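Local coordinates for UPF0255 protein frsA (Vibrio vulnificus, PDB 4I4C) that probably hydrolyses carboxylic esters, as a member of the FrsA-like branch of the alpha/beta-hydrolase clan, at residues S80-D83 with D88-M91; I167-E172 with I258-H263; H185-D190 with H216-D221. All coordinates share one frame; numbering follows the deposited sequence.

Interaction 1 (S80-D83 with D88-M91); sequences SRTD and DTVM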
ATOM      1  N   SER A  80      -6.970   5.587 -29.030  1.00 22.50           N
ATOM      2  CA  SER A  80      -5.742   4.846 -29.276  1.00 19.82           C
ATOM      3  C   SER A  80      -5.051   4.457 -27.987  1.00 25.68           C
ATOM      4  O   SER A  80      -4.946   5.261 -27.048  1.00 23.82           O
ATOM      5  CB  SER A  80      -4.778   5.647 -30.163  1.00 26.17           C
ATOM      6  OG  SER A  80      -5.193   5.621 -31.518  1.00 34.77           O
ATOM      7  N   ARG A  81      -4.576   3.216 -27.960  1.00 16.54           N
ATOM      8  CA  ARG A  81      -3.885   2.664 -26.801  1.00 22.74           C
ATOM      9  C   ARG A  81      -2.401   2.457 -27.107  1.00 17.40           C
ATOM     10  O   ARG A  81      -2.025   2.212 -28.255  1.00 22.31           O
ATOM     11  CB  ARG A  81      -4.538   1.338 -26.393  1.00 21.36           C
ATOM     12  CG  ARG A  81      -5.968   1.504 -25.904  1.00 19.85           C
ATOM     13  CD  ARG A  81      -6.569   0.205 -25.392  1.00 17.04           C
ATOM     14  NE  ARG A  81      -7.830   0.470 -24.704  1.00 19.81           N
ATOM     15  CZ  ARG A  81      -8.985   0.596 -25.342  1.00 24.49           C
ATOM     16  NH1 ARG A  81      -9.000   0.479 -26.667  1.00 16.42           N
ATOM     17  NH2 ARG A  81     -10.109   0.851 -24.672  1.00 15.56           N
ATOM     18  N   THR A  82      -1.563   2.561 -26.081  1.00 23.36           N
ATOM     19  CA  THR A  82      -0.145   2.249 -26.231  1.00 25.73           C
ATOM     20  C   THR A  82      -0.014   0.821 -26.740  1.00 25.28           C
ATOM     21  O   THR A  82       0.798   0.535 -27.619  1.00 27.52           O
ATOM     22  CB  THR A  82       0.614   2.435 -24.908  1.00 23.55           C
ATOM     23  OG1 THR A  82       0.403   3.777 -24.443  1.00 19.41           O
ATOM     24  CG2 THR A  82       2.102   2.189 -25.100  1.00 26.97           C
ATOM     25  N   ASP A  83      -0.866  -0.053 -26.219  1.00 21.23           N
ATOM     26  CA  ASP A  83      -0.895  -1.459 -26.601  1.00 22.51           C
ATOM     27  C   ASP A  83      -2.339  -1.892 -26.543  1.00 23.93           C
ATOM     28  O   ASP A  83      -2.936  -1.901 -25.467  1.00 22.29           O
ATOM     29  CB  ASP A  83      -0.065  -2.305 -25.635  1.00 23.50           C
ATOM     30  CG  ASP A  83       0.240  -3.698 -26.187  1.00 29.65           C
ATOM     31  OD1 ASP A  83      -0.660  -4.331 -26.781  1.00 29.74           O
ATOM     32  OD2 ASP A  83       1.394  -4.155 -26.038  1.00 33.53           O
ATOM     33  N   ASP A  88      -6.409  -0.708 -20.375  1.00 15.61           N
ATOM     34  CA  ASP A  88      -6.159   0.493 -19.577  1.00 14.37           C
ATOM     35  C   ASP A  88      -5.057   1.418 -20.124  1.00 12.82           C
ATOM     36  O   ASP A  88      -4.618   2.336 -19.427  1.00 15.87           O
ATOM     37  CB  ASP A  88      -5.818   0.102 -18.138  1.00 16.01           C
ATOM     38  CG  ASP A  88      -4.696  -0.921 -18.062  1.00 22.62           C
ATOM     39  OD1 ASP A  88      -4.669  -1.827 -18.922  1.00 16.16           O
ATOM     40  OD2 ASP A  88      -3.829  -0.805 -17.161  1.00 19.67           O
ATOM     41  N   THR A  89      -4.608   1.217 -21.360  1.00 13.66           N
ATOM     42  CA  THR A  89      -3.544   2.105 -21.866  1.00 19.99           C
ATOM     43  C   THR A  89      -3.969   3.137 -22.926  1.00 15.73           C
ATOM     44  O   THR A  89      -3.159   3.529 -23.758  1.00 15.79           O
ATOM     45  CB  THR A  89      -2.278   1.342 -22.350  1.00 17.38           C
ATOM     46  OG1 THR A  89      -2.577   0.577 -23.528  1.00 16.76           O
ATOM     47  CG2 THR A  89      -1.720   0.410 -21.232  1.00 12.80           C
ATOM     48  N   VAL A  90      -5.216   3.590 -22.878  1.00 18.25           N
ATOM     49  CA  VAL A  90      -5.611   4.728 -23.704  1.00 21.65           C
ATOM     50  C   VAL A  90      -4.670   5.893 -23.411  1.00 25.65           C
ATOM     51  O   VAL A  90      -4.449   6.255 -22.245  1.00 16.74           O
ATOM     52  CB  VAL A  90      -7.088   5.157 -23.457  1.00 15.35           C
ATOM     53  CG1 VAL A  90      -7.323   6.588 -23.936  1.00 16.65           C
ATOM     54  CG2 VAL A  90      -8.027   4.198 -24.140  1.00 15.44           C
ATOM     55  N   MET A  91      -4.115   6.472 -24.473  1.00 24.85           N
ATOM     56  CA  MET A  91      -3.113   7.525 -24.349  1.00 26.87           C
ATOM     57  C   MET A  91      -3.695   8.931 -24.218  1.00 26.18           C
ATOM     58  O   MET A  91      -4.524   9.353 -25.041  1.00 23.30           O
ATOM     59  CB  MET A  91      -2.186   7.485 -25.559  1.00 33.31           C
ATOM     60  CG  MET A  91      -1.476   6.153 -25.745  1.00 24.08           C
ATOM     61  SD  MET A  91      -0.441   6.154 -27.230  1.00 37.91           S
ATOM     62  CE  MET A  91      -1.637   5.729 -28.478  1.00 25.43           C
TER
HETATM   63  O   HOH W   1      -5.630   8.175 -27.083  1.00 20.86           O

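Interaction 2 (I167-E172 with I258-H263); sequences IIKQLE and IPYVDH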
ATOM      1  N   ILE A 167     -10.518  12.536  14.806  1.00 34.42           N
ATOM      2  CA  ILE A 167      -9.423  13.483  14.803  1.00 31.18           C
ATOM      3  C   ILE A 167      -8.238  12.971  14.001  1.00 35.27           C
ATOM      4  O   ILE A 167      -7.660  11.933  14.329  1.00 38.94           O
ATOM      5  CB  ILE A 167      -8.987  13.813  16.240  1.00 25.41           C
ATOM      6  CG1 ILE A 167     -10.179  14.363  17.034  1.00 26.63           C
ATOM      7  CG2 ILE A 167      -7.822  14.779  16.230  1.00 27.13           C
ATOM      8  CD1 ILE A 167      -9.794  14.989  18.349  1.00 33.82           C
ATOM      9  N   ILE A 168      -7.874  13.694  12.946  1.00 27.89           N
ATOM     10  CA  ILE A 168      -6.734  13.279  12.124  1.00 27.86           C
ATOM     11  C   ILE A 168      -5.683  14.371  12.056  1.00 36.11           C
ATOM     12  O   ILE A 168      -5.940  15.463  11.561  1.00 39.17           O
ATOM     13  CB  ILE A 168      -7.134  12.878  10.686  1.00 30.81           C
ATOM     14  CG1 ILE A 168      -8.232  11.812  10.692  1.00 36.95           C
ATOM     15  CG2 ILE A 168      -5.912  12.366   9.919  1.00 24.90           C
ATOM     16  CD1 ILE A 168      -9.634  12.353  10.767  1.00 41.38           C
ATOM     17  N   LYS A 169      -4.493  14.068  12.559  1.00 33.74           N
ATOM     18  CA  LYS A 169      -3.397  15.029  12.536  1.00 37.09           C
ATOM     19  C   LYS A 169      -2.298  14.590  11.576  1.00 34.84           C
ATOM     20  O   LYS A 169      -1.884  13.432  11.573  1.00 32.27           O
ATOM     21  CB  LYS A 169      -2.805  15.197  13.933  1.00 34.59           C
ATOM     22  CG  LYS A 169      -3.786  15.675  14.985  1.00 40.52           C
ATOM     23  CD  LYS A 169      -3.147  15.596  16.367  1.00 39.79           C
ATOM     24  CE  LYS A 169      -4.136  15.903  17.481  1.00 48.90           C
ATOM     25  NZ  LYS A 169      -4.402  17.363  17.643  1.00 53.89           N
ATOM     26  N   GLN A 170      -1.825  15.519  10.759  1.00 30.70           N
ATOM     27  CA  GLN A 170      -0.683  15.239   9.909  1.00 35.43           C
ATOM     28  C   GLN A 170       0.607  15.615  10.656  1.00 39.90           C
ATOM     29  O   GLN A 170       0.812  16.775  11.001  1.00 51.67           O
ATOM     30  CB  GLN A 170      -0.808  15.994   8.586  1.00 32.03           C
ATOM     31  CG  GLN A 170       0.203  15.578   7.519  1.00 33.65           C
ATOM     32  CD  GLN A 170       0.112  16.428   6.253  1.00 28.69           C
ATOM     33  OE1 GLN A 170       0.455  17.610   6.265  1.00 37.85           O
ATOM     34  NE2 GLN A 170      -0.353  15.825   5.160  1.00 30.55           N
ATOM     35  N   LEU A 171       1.458  14.629  10.923  1.00 29.14           N
ATOM     36  CA  LEU A 171       2.724  14.874  11.606  1.00 29.53           C
ATOM     37  C   LEU A 171       3.901  14.953  10.629  1.00 31.75           C
ATOM     38  O   LEU A 171       3.937  14.256   9.608  1.00 30.53           O
ATOM     39  CB  LEU A 171       3.006  13.791  12.647  1.00 29.89           C
ATOM     40  CG  LEU A 171       1.786  13.231  13.378  1.00 34.62           C
ATOM     41  CD1 LEU A 171       2.168  12.007  14.202  1.00 37.52           C
ATOM     42  CD2 LEU A 171       1.113  14.295  14.247  1.00 37.55           C
ATOM     43  N   GLU A 172       4.853  15.820  10.950  1.00 31.00           N
ATOM     44  CA  GLU A 172       6.093  15.936  10.193  1.00 38.53           C
ATOM     45  C   GLU A 172       7.263  15.715  11.147  1.00 44.63           C
ATOM     46  O   GLU A 172       7.554  16.541  12.012  1.00 48.14           O
ATOM     47  CB  GLU A 172       6.201  17.297   9.504  1.00 35.88           C
ATOM     48  CG  GLU A 172       5.193  17.509   8.389  1.00 42.72           C
ATOM     49  CD  GLU A 172       5.426  18.791   7.597  1.00 45.14           C
ATOM     50  OE1 GLU A 172       6.054  19.734   8.130  1.00 44.92           O
ATOM     51  OE2 GLU A 172       4.976  18.853   6.432  1.00 47.38           O
ATOM     52  N   ILE A 258       4.837  12.435  21.528  1.00 38.01           N
ATOM     53  CA  ILE A 258       3.447  12.634  21.154  1.00 35.76           C
ATOM     54  C   ILE A 258       2.548  12.170  22.291  1.00 37.89           C
ATOM     55  O   ILE A 258       2.430  10.970  22.553  1.00 27.94           O
ATOM     56  CB  ILE A 258       3.101  11.918  19.839  1.00 34.64           C
ATOM     57  CG1 ILE A 258       4.024  12.414  18.727  1.00 31.23           C
ATOM     58  CG2 ILE A 258       1.640  12.162  19.467  1.00 30.69           C
ATOM     59  CD1 ILE A 258       3.838  11.693  17.436  1.00 30.51           C
ATOM     60  N   PRO A 259       1.930  13.130  22.993  1.00 35.21           N
ATOM     61  CA  PRO A 259       1.136  12.800  24.176  1.00 37.21           C
ATOM     62  C   PRO A 259      -0.239  12.234  23.833  1.00 32.66           C
ATOM     63  O   PRO A 259      -0.896  11.702  24.728  1.00 38.71           O
ATOM     64  CB  PRO A 259       1.001  14.151  24.882  1.00 38.43           C
ATOM     65  CG  PRO A 259       1.028  15.140  23.770  1.00 43.41           C
ATOM     66  CD  PRO A 259       1.950  14.579  22.725  1.00 40.03           C
ATOM     67  N   TYR A 260      -0.673  12.348  22.574  1.00 29.97           N
ATOM     68  CA  TYR A 260      -1.978  11.810  22.188  1.00 32.74           C
ATOM     69  C   TYR A 260      -1.989  10.272  22.163  1.00 35.59           C
ATOM     70  O   TYR A 260      -3.052   9.652  22.206  1.00 30.53           O
ATOM     71  CB  TYR A 260      -2.437  12.366  20.837  1.00 34.94           C
ATOM     72  CG  TYR A 260      -2.419  13.883  20.739  1.00 41.48           C
ATOM     73  CD1 TYR A 260      -3.311  14.661  21.471  1.00 46.47           C
ATOM     74  CD2 TYR A 260      -1.511  14.534  19.908  1.00 41.61           C
ATOM     75  CE1 TYR A 260      -3.293  16.046  21.383  1.00 51.61           C
ATOM     76  CE2 TYR A 260      -1.485  15.918  19.811  1.00 50.09           C
ATOM     77  CZ  TYR A 260      -2.379  16.669  20.550  1.00 54.96           C
ATOM     78  OH  TYR A 260      -2.362  18.045  20.452  1.00 57.80           O
ATOM     79  N   VAL A 261      -0.811   9.664  22.091  1.00 34.08           N
ATOM     80  CA  VAL A 261      -0.714   8.202  22.078  1.00 23.96           C
ATOM     81  C   VAL A 261      -0.078   7.660  23.361  1.00 25.25           C
ATOM     82  O   VAL A 261       0.747   8.325  23.983  1.00 27.92           O
ATOM     83  CB  VAL A 261       0.069   7.675  20.843  1.00 26.94           C
ATOM     84  CG1 VAL A 261      -0.660   8.039  19.537  1.00 25.78           C
ATOM     85  CG2 VAL A 261       1.486   8.228  20.834  1.00 33.09           C
ATOM     86  N   ASP A 262      -0.501   6.462  23.759  1.00 24.46           N
ATOM     87  CA  ASP A 262       0.138   5.719  24.841  1.00 25.04           C
ATOM     88  C   ASP A 262       1.287   4.953  24.231  1.00 25.38           C
ATOM     89  O   ASP A 262       1.070   3.916  23.614  1.00 23.43           O
ATOM     90  CB  ASP A 262      -0.865   4.757  25.490  1.00 33.53           C
ATOM     91  CG  ASP A 262      -0.219   3.814  26.517  1.00 40.76           C
ATOM     92  OD1 ASP A 262       0.963   4.004  26.882  1.00 45.14           O
ATOM     93  OD2 ASP A 262      -0.908   2.868  26.965  1.00 38.80           O
ATOM     94  N   HIS A 263       2.511   5.450  24.411  1.00 24.71           N
ATOM     95  CA  HIS A 263       3.673   4.831  23.765  1.00 32.00           C
ATOM     96  C   HIS A 263       4.065   3.496  24.392  1.00 29.84           C
ATOM     97  O   HIS A 263       4.947   2.800  23.891  1.00 25.81           O
ATOM     98  CB  HIS A 263       4.876   5.782  23.713  1.00 32.54           C
ATOM     99  CG  HIS A 263       5.275   6.329  25.048  1.00 34.11           C
ATOM    100  ND1 HIS A 263       4.832   7.549  25.515  1.00 28.37           N
ATOM    101  CD2 HIS A 263       6.084   5.827  26.008  1.00 34.78           C
ATOM    102  CE1 HIS A 263       5.351   7.771  26.710  1.00 28.10           C
ATOM    103  NE2 HIS A 263       6.110   6.741  27.032  1.00 43.72           N
TER

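Interaction 3 (H185-D190 with H216-D221); sequences HLTNTD and HLAKHD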
ATOM      1  N   HIS A 185      -4.632   9.125  13.240  1.00 23.94           N
ATOM      2  CA  HIS A 185      -6.083   9.091  13.331  1.00 22.75           C
ATOM      3  C   HIS A 185      -6.494   8.740  14.755  1.00 21.63           C
ATOM      4  O   HIS A 185      -6.158   7.664  15.246  1.00 22.69           O
ATOM      5  CB  HIS A 185      -6.638   8.016  12.394  1.00 18.51           C
ATOM      6  CG  HIS A 185      -6.132   8.122  10.991  1.00 19.90           C
ATOM      7  ND1 HIS A 185      -4.815   7.919  10.657  1.00 20.67           N
ATOM      8  CD2 HIS A 185      -6.781   8.416   9.836  1.00 24.25           C
ATOM      9  CE1 HIS A 185      -4.666   8.086   9.348  1.00 21.69           C
ATOM     10  NE2 HIS A 185      -5.841   8.386   8.834  1.00 24.29           N
ATOM     11  N   LEU A 186      -7.235   9.627  15.408  1.00 22.05           N
ATOM     12  CA  LEU A 186      -7.681   9.379  16.779  1.00 28.52           C
ATOM     13  C   LEU A 186      -9.203   9.422  16.896  1.00 24.87           C
ATOM     14  O   LEU A 186      -9.856  10.198  16.207  1.00 26.94           O
ATOM     15  CB  LEU A 186      -7.063  10.414  17.709  1.00 26.57           C
ATOM     16  CG  LEU A 186      -5.545  10.504  17.637  1.00 34.44           C
ATOM     17  CD1 LEU A 186      -5.117  11.954  17.662  1.00 35.88           C
ATOM     18  CD2 LEU A 186      -4.905   9.719  18.784  1.00 26.67           C
ATOM     19  N   THR A 187      -9.774   8.590  17.767  1.00 23.09           N
ATOM     20  CA  THR A 187     -11.215   8.633  18.023  1.00 23.93           C
ATOM     21  C   THR A 187     -11.569   9.890  18.809  1.00 38.45           C
ATOM     22  O   THR A 187     -12.637  10.494  18.623  1.00 33.29           O
ATOM     23  CB  THR A 187     -11.693   7.413  18.810  1.00 32.84           C
ATOM     24  OG1 THR A 187     -10.929   7.307  20.014  1.00 26.58           O
ATOM     25  CG2 THR A 187     -11.504   6.148  17.992  1.00 31.44           C
ATOM     26  N   ASN A 188     -10.647  10.270  19.688  1.00 32.78           N
ATOM     27  CA  ASN A 188     -10.757  11.469  20.500  1.00 28.04           C
ATOM     28  C   ASN A 188      -9.405  11.732  21.140  1.00 32.05           C
ATOM     29  O   ASN A 188      -8.450  10.975  20.928  1.00 33.36           O
ATOM     30  CB  ASN A 188     -11.836  11.319  21.579  1.00 29.72           C
ATOM     31  CG  ASN A 188     -11.612  10.122  22.471  1.00 38.47           C
ATOM     32  OD1 ASN A 188     -10.638  10.065  23.219  1.00 38.30           O
ATOM     33  ND2 ASN A 188     -12.527   9.158  22.412  1.00 41.98           N
ATOM     34  N   THR A 189      -9.320  12.799  21.922  1.00 31.13           N
ATOM     35  CA  THR A 189      -8.105  13.056  22.684  1.00 43.00           C
ATOM     36  C   THR A 189      -8.389  13.091  24.183  1.00 45.65           C
ATOM     37  O   THR A 189      -7.667  13.738  24.936  1.00 50.74           O
ATOM     38  CB  THR A 189      -7.429  14.365  22.247  1.00 43.21           C
ATOM     39  OG1 THR A 189      -8.382  15.436  22.305  1.00 47.96           O
ATOM     40  CG2 THR A 189      -6.891  14.232  20.823  1.00 38.45           C
ATOM     41  N   ASP A 190      -9.434  12.382  24.602  1.00 47.45           N
ATOM     42  CA  ASP A 190      -9.849  12.338  26.008  1.00 46.34           C
ATOM     43  C   ASP A 190      -8.746  11.778  26.911  1.00 43.23           C
ATOM     44  O   ASP A 190      -8.488  12.301  27.995  1.00 40.78           O
ATOM     45  CB  ASP A 190     -11.135  11.508  26.178  1.00 50.38           C
ATOM     46  CG  ASP A 190     -12.364  12.175  25.557  1.00 55.43           C
ATOM     47  OD1 ASP A 190     -12.301  13.381  25.222  1.00 58.04           O
ATOM     48  OD2 ASP A 190     -13.404  11.486  25.415  1.00 52.45           O
ATOM     49  N   HIS A 216     -12.762  -0.669  12.008  1.00 22.24           N
ATOM     50  CA  HIS A 216     -12.097  -1.677  12.828  1.00 23.83           C
ATOM     51  C   HIS A 216     -11.361  -1.124  14.055  1.00 26.21           C
ATOM     52  O   HIS A 216     -11.764  -1.377  15.189  1.00 28.52           O
ATOM     53  CB  HIS A 216     -11.167  -2.538  11.969  1.00 25.83           C
ATOM     54  CG  HIS A 216     -11.884  -3.295  10.892  1.00 32.46           C
ATOM     55  ND1 HIS A 216     -12.340  -2.693   9.739  1.00 40.31           N
ATOM     56  CD2 HIS A 216     -12.238  -4.598  10.800  1.00 33.53           C
ATOM     57  CE1 HIS A 216     -12.940  -3.592   8.981  1.00 38.71           C
ATOM     58  NE2 HIS A 216     -12.891  -4.758   9.601  1.00 39.66           N
ATOM     59  N   LEU A 217     -10.285  -0.381  13.834  1.00 20.70           N
ATOM     60  CA  LEU A 217      -9.484   0.113  14.946  1.00 21.23           C
ATOM     61  C   LEU A 217     -10.247   1.091  15.848  1.00 24.27           C
ATOM     62  O   LEU A 217     -10.086   1.071  17.072  1.00 23.95           O
ATOM     63  CB  LEU A 217      -8.201   0.754  14.427  1.00 20.34           C
ATOM     64  CG  LEU A 217      -7.279  -0.155  13.620  1.00 24.28           C
ATOM     65  CD1 LEU A 217      -6.179   0.664  12.958  1.00 19.44           C
ATOM     66  CD2 LEU A 217      -6.690  -1.217  14.510  1.00 23.66           C
ATOM     67  N   ALA A 218     -11.081   1.938  15.254  1.00 19.50           N
ATOM     68  CA  ALA A 218     -11.710   3.024  16.004  1.00 25.15           C
ATOM     69  C   ALA A 218     -12.695   2.508  17.037  1.00 31.65           C
ATOM     70  O   ALA A 218     -12.931   3.163  18.050  1.00 32.54           O
ATOM     71  CB  ALA A 218     -12.413   4.011  15.068  1.00 20.90           C
ATOM     72  N   LYS A 219     -13.276   1.341  16.768  1.00 34.76           N
ATOM     73  CA  LYS A 219     -14.274   0.750  17.651  1.00 37.64           C
ATOM     74  C   LYS A 219     -13.644   0.295  18.961  1.00 32.33           C
ATOM     75  O   LYS A 219     -14.341   0.014  19.935  1.00 29.01           O
ATOM     76  CB  LYS A 219     -15.015  -0.386  16.934  1.00 43.98           C
ATOM     77  CG  LYS A 219     -15.942   0.149  15.834  1.00 53.95           C
ATOM     78  CD  LYS A 219     -16.616  -0.936  15.007  1.00 57.40           C
ATOM     79  CE  LYS A 219     -17.610  -0.305  14.035  1.00 56.15           C
ATOM     80  NZ  LYS A 219     -17.986  -1.201  12.904  1.00 55.33           N
ATOM     81  N   HIS A 220     -12.316   0.265  18.986  1.00 32.55           N
ATOM     82  CA  HIS A 220     -11.565  -0.088  20.188  1.00 33.88           C
ATOM     83  C   HIS A 220     -10.728   1.077  20.702  1.00 29.48           C
ATOM     84  O   HIS A 220      -9.849   0.896  21.548  1.00 30.01           O
ATOM     85  CB  HIS A 220     -10.659  -1.283  19.909  1.00 36.65           C
ATOM     86  CG  HIS A 220     -11.402  -2.537  19.584  1.00 37.97           C
ATOM     87  ND1 HIS A 220     -11.651  -2.941  18.288  1.00 45.32           N
ATOM     88  CD2 HIS A 220     -11.962  -3.473  20.384  1.00 35.69           C
ATOM     89  CE1 HIS A 220     -12.328  -4.074  18.306  1.00 39.21           C
ATOM     90  NE2 HIS A 220     -12.528  -4.420  19.564  1.00 36.18           N
ATOM     91  N   ASP A 221     -10.999   2.265  20.173  1.00 26.73           N
ATOM     92  CA  ASP A 221     -10.224   3.464  20.497  1.00 32.13           C
ATOM     93  C   ASP A 221      -8.726   3.318  20.206  1.00 29.05           C
ATOM     94  O   ASP A 221      -7.914   4.022  20.783  1.00 24.91           O
ATOM     95  CB  ASP A 221     -10.455   3.887  21.949  1.00 34.75           C
ATOM     96  CG  ASP A 221     -11.863   4.394  22.186  1.00 42.71           C
ATOM     97  OD1 ASP A 221     -12.329   5.265  21.418  1.00 41.03           O
ATOM     98  OD2 ASP A 221     -12.512   3.914  23.134  1.00 46.16           O
TER
HETATM   99  O   HOH W   2      -7.917   6.458  18.946  1.00 27.77           O

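Interaction 1 (S80-D83 with D88-M91)
Two backbone hydrogen bonds join S80-D83 to D88-M91: M91 N donates to S80 O and T82 N to T89 O, both at 3.0 Å. R81 and V90, whose CA atoms are 4.1 Å apart, are a non-hydrogen-bonded pair of a single antiparallel bridge, framed by the two bonds. The CA-H groups of V90 and R81 lean on the same two acceptors, S80 O and T89 O. A water spans the end of the bridge, donating to both S80 O and M91 O.

The bridge closes a short loop, with four residues between the segments, in the connection from helix 64-75 to helix 98-114, and one side-chain bond lies inside it. D83 N donates to T89 OG1 at 3.3 Å; a chi1 of 68° places the T89 hydroxyl between backbone N and carbonyl carbon, where it is also hydrogen-bonded to W86 O.

Van der Waals contacts of the side chains complete the interface. M91 bends at chi3 (-84°), bringing CE to 3.6 Å from S80 CB and close to R81 O, while its CG lies 3.3 Å from T82 OG1, a hydroxyl bonded to E22. V90 CG2 sits over one face of the R81 guanidinium, toward its rim, 3.8 Å from NE. R81 NE is hydrogen-bonded to L87 O, and NH2 to I74 O and S77 O.

Interaction 2 (I167-E172 with I258-H263)
K169 and Y260 account for most of the surface buried here, the lysine chain passing over one face of the tyrosine ring at about a right angle to the tyrosine side chain. The methylene CE of K169 makes the closest approach, 3.5 Å from Y260 CE2, and stands 3.7 Å from the ring centroid. It lies only 17° off the ring normal, which makes this a CH-pi contact over the face. The ammonium group goes farther out. With chi2 and chi3 extended, the lysine chain bends at its last torsion (chi4 -78°), which leaves NZ 4.2 Å from the Y260 centroid and 33° off the normal. This is an off-centre cation-pi interaction, displaced toward the phenol end, with NZ 3.6 Å from CZ of Y260. The charge can thus be partly offset by the pi cloud, while the aliphatic part of the same chain packs on that face.

L171, two residues along the strand, supplies the second point of contact. Its CD1 meets CD1 of I258 tip to tip at 3.7 Å, a purely apolar touch between two branch ends. No hydrogen bond crosses between the segments, and the CA atoms of K169 and Y260 stay 10.3 Å apart, so the joint depends wholly on side chains.

I258 and Y260 belong to a type I beta turn, I258 to V261, that leads into the short strand 261-262. K169 and L171 project from strand 167-175, an outermost strand of the mixed sheet, whose backbone pairs with strand 178-186. On the other side of strand 167-175, I168 and Q170 rest on helix 144-163, while Y260 also touches T189 in the loop after strand 178-186.

Interaction 3 (H185-D190 with H216-D221)
A Schellman motif ends helix 210-217, and its C-prime residue, D221, reaches across to T187 just beyond strand 178-186. The positive phi of D221 (57°) lets the chain turn back, with D221 N bonded to A218 O and I222 N to L217 O. The hydroxyl OG1 of T187 donates to D221 OD1 at 2.8 Å, meeting the carboxylate on its anti side and 23° out of its plane. A chi1 of 55° sets OG1 between the backbone N and carbonyl carbon of T187, leaving CG2 to pack 3.7 Å from A218 CB and 3.3 Å from A218 O. A water accepts from T187 N and donates weakly to D221 O, a water-mediated link between the backbones that adds to the side-chain bond.

Next to this pair N188 forms an Asx turn: its OD1 accepts from D190 N at 3.0 Å and also from H193 NE2. The same H193, at the start of strand 193-199, is touched by the side chains of T187 and D221. F213 of helix 210-217 packs against T187 and A218. The contact ties the C-terminal end of this helix, through T187, to the loop between strands 178-186 and 193-199.

How the interactions relate
From the N terminus, interaction 1 comes first and closes a loop of four intervening residues between helices 64-75 and 98-114. It is complete before either of the others begins and lies across the chain's centre from them. Interaction 2 opens on edge strand 167-175 and closes, with 85 residues between its segments, at the turn leading into strand 261-262. Nested within that span, interaction 3 closes the excursion from strand 178-186 through strand 193-199 to the end of helix 210-217. These two touch: I167 O probably accepts from L186 N, and T189 packs on both I167 and Y260, so together they tie that turn and the helix end to the 167-175 margin of the mixed sheet.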